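Local coordinates for protein putative sugar kinase PH1459 (PDB 3EWM) that probably phosphorylates a sugar, perhaps fructose, at the expense of ATP, as a PfkB-family carbohydrate kinase of the hyperthermophilic archaeon Pyrococcus horikoshii, at residues V41-G47 with W286-K291; N238-G244 with S279-A285; D231-Y235 with G269-N273. All blocks are in the same frame, centred on the assembly; numbering follows the deposited sequence.

Contact 1. Residues V41-G47 with W286-K291; sequences VGVSRLG and WSTPRK
The indole of W286 takes V41 CG2 on one face, 3.4 Å from the centroid of its six-membered ring, in a CH-pi contact almost straight down the ring normal. At the ring's edge sits R45 NH2, its guanidinium plane 83° from the indole, while W286 NE1 bonds N38. The R45 guanidinium meets carbonyls at its own edge: NH1 donates 2.8 Å to T288 O, which lies in its plane, and 2.9 Å to W286 O, approaching that oxygen from above the carbonyl plane. The R45 chain gets there with CG anti to its carbonyl carbon (chi1 -73°) and extended to NE. Water 1 bridges R45 NH2 and W286 O. R290 lays one guanidinium face over R45 CG, and E72 OE1 salt-bridges both R45 NE and R290 NH2. In this ribokinase-like fold, the loop at 286-291 runs along the last turns of helix 35-45, which G47 closes in a Schellman motif. With alanine in place of R45, E72 would probably lose one of these arginines, and the carbonyls of W286 and T288 the donor that ties them to the helix. Packing is close at G42, whose CA lies 3.2 Å from T288 OG1; a side chain there would strike that oxygen. K291 N donates 2.8 Å to R45 O, which water 2 also reaches, and the extended K291 chain passes L46 O to share water 3 with it.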
loop_
_atom_site.group_PDB
_atom_site.type_symbol
_atom_site.label_atom_id
_atom_site.label_comp_id
_atom_site.label_asym_id
_atom_site.label_seq_id
_atom_site.Cartn_x
_atom_site.Cartn_y
_atom_site.Cartn_z
ATOM N N VAL A 41 -2.324 16.635 14.996
ATOM C CA VAL A 41 -1.179 17.527 14.777
ATOM C C VAL A 41 -1.617 19.003 14.847
ATOM O O VAL A 41 -0.960 19.815 15.499
ATOM C CB VAL A 41 -0.454 17.186 13.444
ATOM C CG1 VAL A 41 0.536 18.294 13.025
ATOM C CG2 VAL A 41 0.239 15.838 13.568
ATOM N N GLY A 42 -2.739 19.328 14.216
ATOM C CA GLY A 42 -3.292 20.686 14.287
ATOM C C GLY A 42 -3.526 21.142 15.714
ATOM O O GLY A 42 -3.110 22.231 16.090
ATOM N N VAL A 43 -4.178 20.295 16.507
ATOM C CA VAL A 43 -4.424 20.563 17.939
ATOM C C VAL A 43 -3.129 20.872 18.682
ATOM O O VAL A 43 -3.029 21.889 19.377
ATOM C CB VAL A 43 -5.164 19.401 18.598
ATOM C CG1 VAL A 43 -5.198 19.542 20.123
ATOM C CG2 VAL A 43 -6.584 19.307 18.028
ATOM N N SER A 44 -2.137 20.008 18.500
ATOM C CA SER A 44 -0.819 20.223 19.065
ATOM C C SER A 44 -0.203 21.533 18.604
ATOM O O SER A 44 0.341 22.267 19.407
ATOM C CB SER A 44 0.116 19.065 18.740
ATOM O OG SER A 44 1.369 19.272 19.381
ATOM N N ARG A 45 -0.311 21.841 17.312
ATOM C CA ARG A 45 0.246 23.085 16.793
ATOM C C ARG A 45 -0.386 24.340 17.380
ATOM O O ARG A 45 0.278 25.379 17.530
ATOM C CB ARG A 45 0.163 23.106 15.285
ATOM C CG ARG A 45 1.161 22.187 14.682
ATOM C CD ARG A 45 1.338 22.521 13.271
ATOM N NE ARG A 45 2.164 21.558 12.569
ATOM C CZ ARG A 45 2.154 21.454 11.254
ATOM N NH1 ARG A 45 1.355 22.251 10.561
ATOM N NH2 ARG A 45 2.925 20.569 10.640
ATOM N N LEU A 46 -1.662 24.231 17.718
ATOM C CA LEU A 46 -2.405 25.284 18.390
ATOM C C LEU A 46 -2.117 25.374 19.900
ATOM O O LEU A 46 -2.728 26.184 20.594
ATOM C CB LEU A 46 -3.900 25.066 18.159
ATOM C CG LEU A 46 -4.312 25.116 16.695
ATOM C CD1 LEU A 46 -5.808 24.902 16.561
ATOM C CD2 LEU A 46 -3.904 26.452 16.098
ATOM N N GLY A 47 -1.214 24.530 20.388
ATOM C CA GLY A 47 -0.705 24.603 21.772
ATOM C C GLY A 47 -1.443 23.751 22.786
ATOM O O GLY A 47 -1.260 23.920 24.007
ATOM N N TRP A 286 -0.751 18.373 6.927
ATOM C CA TRP A 286 -0.577 19.022 8.232
ATOM C C TRP A 286 -0.245 20.482 8.020
ATOM O O TRP A 286 0.923 20.895 8.090
ATOM C CB TRP A 286 0.552 18.384 9.053
ATOM C CG TRP A 286 0.318 16.965 9.414
ATOM C CD1 TRP A 286 -0.819 16.235 9.203
ATOM C CD2 TRP A 286 1.228 16.102 10.091
ATOM N NE1 TRP A 286 -0.666 14.967 9.682
ATOM C CE2 TRP A 286 0.580 14.852 10.241
ATOM C CE3 TRP A 286 2.536 16.253 10.575
ATOM C CZ2 TRP A 286 1.181 13.768 10.876
ATOM C CZ3 TRP A 286 3.141 15.156 11.203
ATOM C CH2 TRP A 286 2.463 13.937 11.344
ATOM N N SER A 287 -1.279 21.258 7.754
ATOM C CA SER A 287 -1.086 22.629 7.340
ATOM C C SER A 287 -1.507 23.635 8.422
ATOM O O SER A 287 -1.382 24.839 8.216
ATOM C CB SER A 287 -1.837 22.874 6.031
ATOM O OG SER A 287 -3.215 22.890 6.279
ATOM N N THR A 288 -1.964 23.151 9.574
ATOM C CA THR A 288 -2.415 24.042 10.648
ATOM C C THR A 288 -1.256 24.965 11.034
ATOM O O THR A 288 -0.164 24.484 11.285
ATOM C CB THR A 288 -2.832 23.263 11.906
ATOM O OG1 THR A 288 -3.859 22.331 11.569
ATOM C CG2 THR A 288 -3.319 24.219 13.019
ATOM N N PRO A 289 -1.496 26.282 11.070
ATOM C CA PRO A 289 -0.457 27.195 11.546
ATOM C C PRO A 289 -0.174 26.995 13.031
ATOM O O PRO A 289 -1.013 26.489 13.769
ATOM C CB PRO A 289 -1.059 28.572 11.292
ATOM C CG PRO A 289 -2.563 28.330 11.350
ATOM C CD PRO A 289 -2.711 27.010 10.653
ATOM N N ARG A 290 1.012 27.399 13.450
ATOM C CA ARG A 290 1.397 27.295 14.843
ATOM C C ARG A 290 0.771 28.414 15.670
ATOM O O ARG A 290 0.513 29.518 15.160
ATOM C CB ARG A 290 2.921 27.305 14.961
ATOM C CG ARG A 290 3.565 26.246 14.072
ATOM C CD ARG A 290 4.912 25.795 14.566
ATOM N NE ARG A 290 5.062 24.371 14.280
ATOM C CZ ARG A 290 4.769 23.391 15.137
ATOM N NH1 ARG A 290 4.325 23.654 16.365
ATOM N NH2 ARG A 290 4.929 22.136 14.761
ATOM N N LYS A 291 0.520 28.105 16.940
ATOM C CA LYS A 291 0.068 29.068 17.920
ATOM C C LYS A 291 0.849 30.389 17.820
ATOM O O LYS A 291 0.248 31.472 17.805
ATOM C CB LYS A 291 0.202 28.466 19.325
ATOM C CG LYS A 291 -0.113 29.429 20.430
ATOM C CD LYS A 291 -0.323 28.715 21.739
ATOM C CE LYS A 291 -0.604 29.712 22.838
ATOM N NZ LYS A 291 -1.168 29.070 24.054
HETATM O O HOH W 1 3.766 19.885 8.007
HETATM O O HOH W 2 2.799 25.421 18.375
HETATM O O HOH W 3 -2.907 26.836 23.227
#

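Contact 2. Residues N238-G244 with S279-A285; sequences NPLDTTG and STQKRGA
T280 O is gripped by two consecutive amides: D241 N at 2.8 Å, nearly straight at 169°, and L240 N at 2.7 Å, bent enough that the second bond is weak. T280 gives a CA-H...O contact in return, its CA lying 3.2 Å from D241 O. Beyond it the D241 carboxylate divides its oxygens. D241 OD2 accepts G284 N at 2.8 Å from above the carboxylate plane, whereas D241 OD1 takes T243 N in an Asx turn and T243 OG1 at 2.6 Å on the syn side. CG of D241 lies anti to the backbone N (chi1 -168°), which carries the carboxylate over to G284, and bonds at both oxygens hold the group against rotation. On the outer flank L240 lays its methyls over one face of the R283 guanidinium, CD1 3.5 Å from NH2. Water 6 accepts from G244 N and lies within bonding reach of K282 O and G284 O. D241 opens the DTTGAGD signature of PfkB kinases, whose later residues in relatives supply the anion hole and the catalytic aspartate. The loop 238-244 leads from strand 228-233 into helix 245-259, and the segment 279-285, which opens with a type I turn from S279 to K282, leaves the end of helix 265-279, with S279 against A245 and A248 and A285 against N38 of helix 35-45.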
loop_
_atom_site.group_PDB
_atom_site.type_symbol
_atom_site.label_atom_id
_atom_site.label_comp_id
_atom_site.label_asym_id
_atom_site.label_seq_id
_atom_site.Cartn_x
_atom_site.Cartn_y
_atom_site.Cartn_z
ATOM N N ASN A 238 -4.958 33.846 -1.007
ATOM C CA ASN A 238 -4.285 33.320 -2.177
ATOM C C ASN A 238 -3.601 32.024 -1.755
ATOM O O ASN A 238 -2.474 32.043 -1.267
ATOM C CB ASN A 238 -3.304 34.353 -2.742
ATOM C CG ASN A 238 -4.024 35.554 -3.331
ATOM O OD1 ASN A 238 -5.208 35.483 -3.646
ATOM N ND2 ASN A 238 -3.318 36.661 -3.469
ATOM N N PRO A 239 -4.310 30.889 -1.908
ATOM C CA PRO A 239 -3.843 29.650 -1.301
ATOM C C PRO A 239 -2.637 29.059 -2.016
ATOM O O PRO A 239 -2.584 29.034 -3.260
ATOM C CB PRO A 239 -5.054 28.715 -1.430
ATOM C CG PRO A 239 -5.808 29.238 -2.605
ATOM C CD PRO A 239 -5.574 30.708 -2.651
ATOM N N LEU A 240 -1.673 28.614 -1.221
ATOM C CA LEU A 240 -0.600 27.765 -1.701
ATOM C C LEU A 240 -1.118 26.332 -1.836
ATOM O O LEU A 240 -0.915 25.680 -2.865
ATOM C CB LEU A 240 0.591 27.806 -0.737
ATOM C CG LEU A 240 1.802 26.952 -1.135
ATOM C CD1 LEU A 240 2.334 27.369 -2.506
ATOM C CD2 LEU A 240 2.902 26.983 -0.079
ATOM N N ASP A 241 -1.783 25.851 -0.786
ATOM C CA ASP A 241 -2.238 24.466 -0.705
ATOM C C ASP A 241 -3.402 24.381 0.298
ATOM O O ASP A 241 -3.240 24.740 1.467
ATOM C CB ASP A 241 -1.070 23.581 -0.261
ATOM C CG ASP A 241 -1.347 22.095 -0.416
ATOM O OD1 ASP A 241 -2.480 21.711 -0.776
ATOM O OD2 ASP A 241 -0.404 21.302 -0.175
ATOM N N THR A 242 -4.572 23.933 -0.168
ATOM C CA THR A 242 -5.740 23.802 0.714
ATOM C C THR A 242 -5.965 22.370 1.208
ATOM O O THR A 242 -6.960 22.100 1.880
ATOM C CB THR A 242 -7.040 24.268 0.021
ATOM O OG1 THR A 242 -7.260 23.456 -1.131
ATOM C CG2 THR A 242 -6.965 25.744 -0.390
ATOM N N THR A 243 -5.047 21.460 0.889
ATOM C CA THR A 243 -5.204 20.042 1.249
ATOM C C THR A 243 -5.493 19.840 2.734
ATOM O O THR A 243 -6.362 19.041 3.105
ATOM C CB THR A 243 -3.953 19.209 0.885
ATOM O OG1 THR A 243 -3.632 19.412 -0.495
ATOM C CG2 THR A 243 -4.231 17.720 1.132
ATOM N N GLY A 244 -4.758 20.557 3.574
ATOM C CA GLY A 244 -4.901 20.407 5.021
ATOM C C GLY A 244 -5.917 21.308 5.691
ATOM O O GLY A 244 -6.064 21.256 6.913
ATOM N N SER A 279 -3.863 28.151 7.107
ATOM C CA SER A 279 -3.435 26.804 6.693
ATOM C C SER A 279 -3.179 26.706 5.199
ATOM O O SER A 279 -2.400 25.849 4.753
ATOM C CB SER A 279 -4.441 25.719 7.103
ATOM O OG SER A 279 -5.581 25.727 6.278
ATOM N N THR A 280 -3.836 27.569 4.425
ATOM C CA THR A 280 -3.708 27.519 2.971
ATOM C C THR A 280 -2.330 27.941 2.483
ATOM O O THR A 280 -2.013 27.746 1.315
ATOM C CB THR A 280 -4.749 28.367 2.233
ATOM O OG1 THR A 280 -4.452 29.760 2.418
ATOM C CG2 THR A 280 -6.173 28.048 2.706
ATOM N N GLN A 281 -1.532 28.525 3.371
ATOM C CA GLN A 281 -0.212 29.029 3.025
ATOM C C GLN A 281 0.862 27.968 3.274
ATOM O O GLN A 281 2.029 28.198 2.988
ATOM C CB GLN A 281 0.089 30.301 3.818
ATOM C CG GLN A 281 -0.962 31.369 3.637
ATOM C CD GLN A 281 -1.167 31.716 2.174
ATOM O OE1 GLN A 281 -2.185 31.367 1.568
ATOM N NE2 GLN A 281 -0.192 32.379 1.594
ATOM N N LYS A 282 0.436 26.809 3.777
ATOM C CA LYS A 282 1.323 25.729 4.174
ATOM C C LYS A 282 0.988 24.467 3.357
ATOM O O LYS A 282 -0.188 24.152 3.125
ATOM C CB LYS A 282 1.188 25.463 5.689
ATOM C CG LYS A 282 1.534 26.686 6.600
ATOM C CD LYS A 282 1.219 26.446 8.085
ATOM C CE LYS A 282 2.416 26.786 9.003
ATOM N NZ LYS A 282 2.488 25.848 10.191
ATOM N N ARG A 283 2.018 23.755 2.902
ATOM C CA ARG A 283 1.808 22.566 2.073
ATOM C C ARG A 283 1.445 21.324 2.868
ATOM O O ARG A 283 1.942 21.117 3.984
ATOM C CB ARG A 283 3.062 22.258 1.255
ATOM C CG ARG A 283 3.334 23.267 0.183
ATOM C CD ARG A 283 4.582 22.891 -0.585
ATOM N NE ARG A 283 5.181 24.066 -1.207
ATOM C CZ ARG A 283 4.735 24.626 -2.329
ATOM N NH1 ARG A 283 3.676 24.117 -2.957
ATOM N NH2 ARG A 283 5.352 25.703 -2.818
ATOM N N GLY A 284 0.600 20.486 2.272
ATOM C CA GLY A 284 0.370 19.133 2.773
ATOM C C GLY A 284 -0.772 18.963 3.757
ATOM O O GLY A 284 -1.493 19.925 4.094
ATOM N N ALA A 285 -0.927 17.728 4.213
ATOM C CA ALA A 285 -2.029 17.346 5.099
ATOM C C ALA A 285 -1.949 17.946 6.506
ATOM O O ALA A 285 -2.967 18.018 7.206
ATOM C CB ALA A 285 -2.149 15.819 5.172
HETATM O O HOH W 4 -4.525 23.878 4.052
HETATM O O HOH W 5 -3.935 20.093 8.173
HETATM O O HOH W 6 -2.223 22.117 2.773
#

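Contact 3. Residues D231-Y235 with G269-N273; sequences DVPSY and GKFAN
V232 is the tight spot, wedged between G269 and N273 where helix 265-279 covers the edge strand 228-233 of the large alpha/beta sheet of the ribokinase-like fold. The axes of strand 231-233 and helix 269-273 pass 9.1 Å apart at 32°, so strand and helix run roughly the same way. V232 CG1 lies 3.6 Å from both CB and ND2 of N273, the two side chains lying alongside one another and pointing in opposite senses, while V232 CG2 rests 3.9 Å from G269 CA. Glycine suits that position, for a CB there would run into V232 CG2. N273 CG is anti to the backbone N (chi1 -163°), and this brings the amide to the strand's end, where ND2 makes a weak, bent bond to P233 O. On the outer side, where P233 and Y235 are exposed, the contact loosens. K270 folds back at chi2 and chi3 so that NZ comes to V232 CG1; it also gives a weak bond to water 7, which donates in turn to P233 O. The Y235 ring stands 77° from the N273 amide plane and touches ND2 obliquely. Just past the strand, S234 OG bonds P218 O, near G220 of the ATP site. Water 8 bridges the other end of the amide, accepting from Y235 N at 2.7 Å and donating to N273 OD1 at 2.8 Å.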
loop_
_atom_site.group_PDB
_atom_site.type_symbol
_atom_site.label_atom_id
_atom_site.label_comp_id
_atom_site.label_asym_id
_atom_site.label_seq_id
_atom_site.Cartn_x
_atom_site.Cartn_y
_atom_site.Cartn_z
ATOM N N ASP A 231 -22.934 32.204 9.636
ATOM C CA ASP A 231 -22.188 31.999 8.415
ATOM C C ASP A 231 -20.854 32.713 8.470
ATOM O O ASP A 231 -20.779 33.880 8.855
ATOM C CB ASP A 231 -23.008 32.343 7.162
ATOM C CG ASP A 231 -23.758 31.125 6.617
ATOM O OD1 ASP A 231 -23.403 30.617 5.531
ATOM O OD2 ASP A 231 -24.676 30.640 7.295
ATOM N N VAL A 232 -19.798 31.985 8.115
ATOM C CA VAL A 232 -18.447 32.528 8.116
ATOM C C VAL A 232 -17.877 32.437 6.700
ATOM O O VAL A 232 -17.350 31.387 6.311
ATOM C CB VAL A 232 -17.521 31.790 9.129
ATOM C CG1 VAL A 232 -16.187 32.522 9.261
ATOM C CG2 VAL A 232 -18.187 31.662 10.518
ATOM N N PRO A 233 -17.995 33.529 5.908
ATOM C CA PRO A 233 -17.397 33.475 4.583
ATOM C C PRO A 233 -15.891 33.429 4.696
ATOM O O PRO A 233 -15.317 33.939 5.661
ATOM C CB PRO A 233 -17.848 34.785 3.912
ATOM C CG PRO A 233 -18.274 35.675 5.000
ATOM C CD PRO A 233 -18.677 34.813 6.168
ATOM N N SER A 234 -15.257 32.791 3.728
ATOM C CA SER A 234 -13.814 32.654 3.751
ATOM C C SER A 234 -13.139 33.994 3.509
ATOM O O SER A 234 -13.700 34.900 2.882
ATOM C CB SER A 234 -13.358 31.640 2.718
ATOM O OG SER A 234 -13.896 31.990 1.459
ATOM N N TYR A 235 -11.936 34.111 4.047
ATOM C CA TYR A 235 -11.062 35.206 3.694
ATOM C C TYR A 235 -10.591 35.016 2.260
ATOM O O TYR A 235 -10.435 33.879 1.787
ATOM C CB TYR A 235 -9.902 35.294 4.686
ATOM C CG TYR A 235 -10.205 36.239 5.836
ATOM C CD1 TYR A 235 -9.174 36.833 6.566
ATOM C CD2 TYR A 235 -11.530 36.575 6.162
ATOM C CE1 TYR A 235 -9.452 37.714 7.610
ATOM C CE2 TYR A 235 -11.822 37.454 7.195
ATOM C CZ TYR A 235 -10.777 38.023 7.914
ATOM O OH TYR A 235 -11.056 38.895 8.943
ATOM N N GLY A 269 -16.053 30.901 15.175
ATOM C CA GLY A 269 -16.036 31.098 13.720
ATOM C C GLY A 269 -14.855 31.908 13.204
ATOM O O GLY A 269 -14.175 31.493 12.254
ATOM N N LYS A 270 -14.608 33.055 13.826
ATOM C CA LYS A 270 -13.470 33.903 13.452
ATOM C C LYS A 270 -12.125 33.194 13.677
ATOM O O LYS A 270 -11.215 33.327 12.870
ATOM C CB LYS A 270 -13.513 35.255 14.174
ATOM C CG LYS A 270 -14.792 36.092 13.931
ATOM C CD LYS A 270 -15.031 36.420 12.454
ATOM C CE LYS A 270 -16.141 35.574 11.820
ATOM N NZ LYS A 270 -16.506 36.109 10.466
ATOM N N PHE A 271 -12.022 32.416 14.751
ATOM C CA PHE A 271 -10.787 31.667 15.027
ATOM C C PHE A 271 -10.585 30.555 14.004
ATOM O O PHE A 271 -9.525 30.459 13.383
ATOM C CB PHE A 271 -10.748 31.111 16.456
ATOM C CG PHE A 271 -9.514 30.281 16.754
ATOM C CD1 PHE A 271 -8.245 30.864 16.743
ATOM C CD2 PHE A 271 -9.628 28.924 17.041
ATOM C CE1 PHE A 271 -7.105 30.117 17.001
ATOM C CE2 PHE A 271 -8.499 28.153 17.311
ATOM C CZ PHE A 271 -7.231 28.747 17.297
ATOM N N ALA A 272 -11.615 29.728 13.811
ATOM C CA ALA A 272 -11.519 28.625 12.867
ATOM C C ALA A 272 -11.293 29.130 11.448
ATOM O O ALA A 272 -10.498 28.549 10.690
ATOM C CB ALA A 272 -12.759 27.719 12.957
ATOM N N ASN A 273 -11.937 30.244 11.104
ATOM C CA ASN A 273 -11.736 30.848 9.791
ATOM C C ASN A 273 -10.273 31.254 9.589
ATOM O O ASN A 273 -9.685 30.964 8.540
ATOM C CB ASN A 273 -12.657 32.057 9.595
ATOM C CG ASN A 273 -12.791 32.468 8.133
ATOM O OD1 ASN A 273 -12.637 31.650 7.225
ATOM N ND2 ASN A 273 -13.113 33.723 7.907
HETATM O O HOH W 7 -15.419 35.895 7.486
HETATM O O HOH W 8 -10.797 31.953 5.172
#

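Overall arrangement
Along the chain the segments come as 41-47, 231-235, 238-244, 269-273, 279-285 and 286-291, so contact 1 spans the other two, whose segments alternate. Helix 265-279 unites contacts 2 and 3: it carries 269-273 against the edge strand and delivers 279-285 to the loop before helix 245-259. The chain then passes directly into 286-291, which contact 1 fastens to helix 35-45. The centres of contacts 1 and 2 lie about 13 Å apart. Contact 3 has its centre about 17 Å from that of contact 1 and about 16 Å from that of contact 2. K282 NZ probably bonds T288 O, and L46 meets F271. The C-terminal elements are thereby tied to helix 35-45, the first of the chain, beside the ATP-binding region.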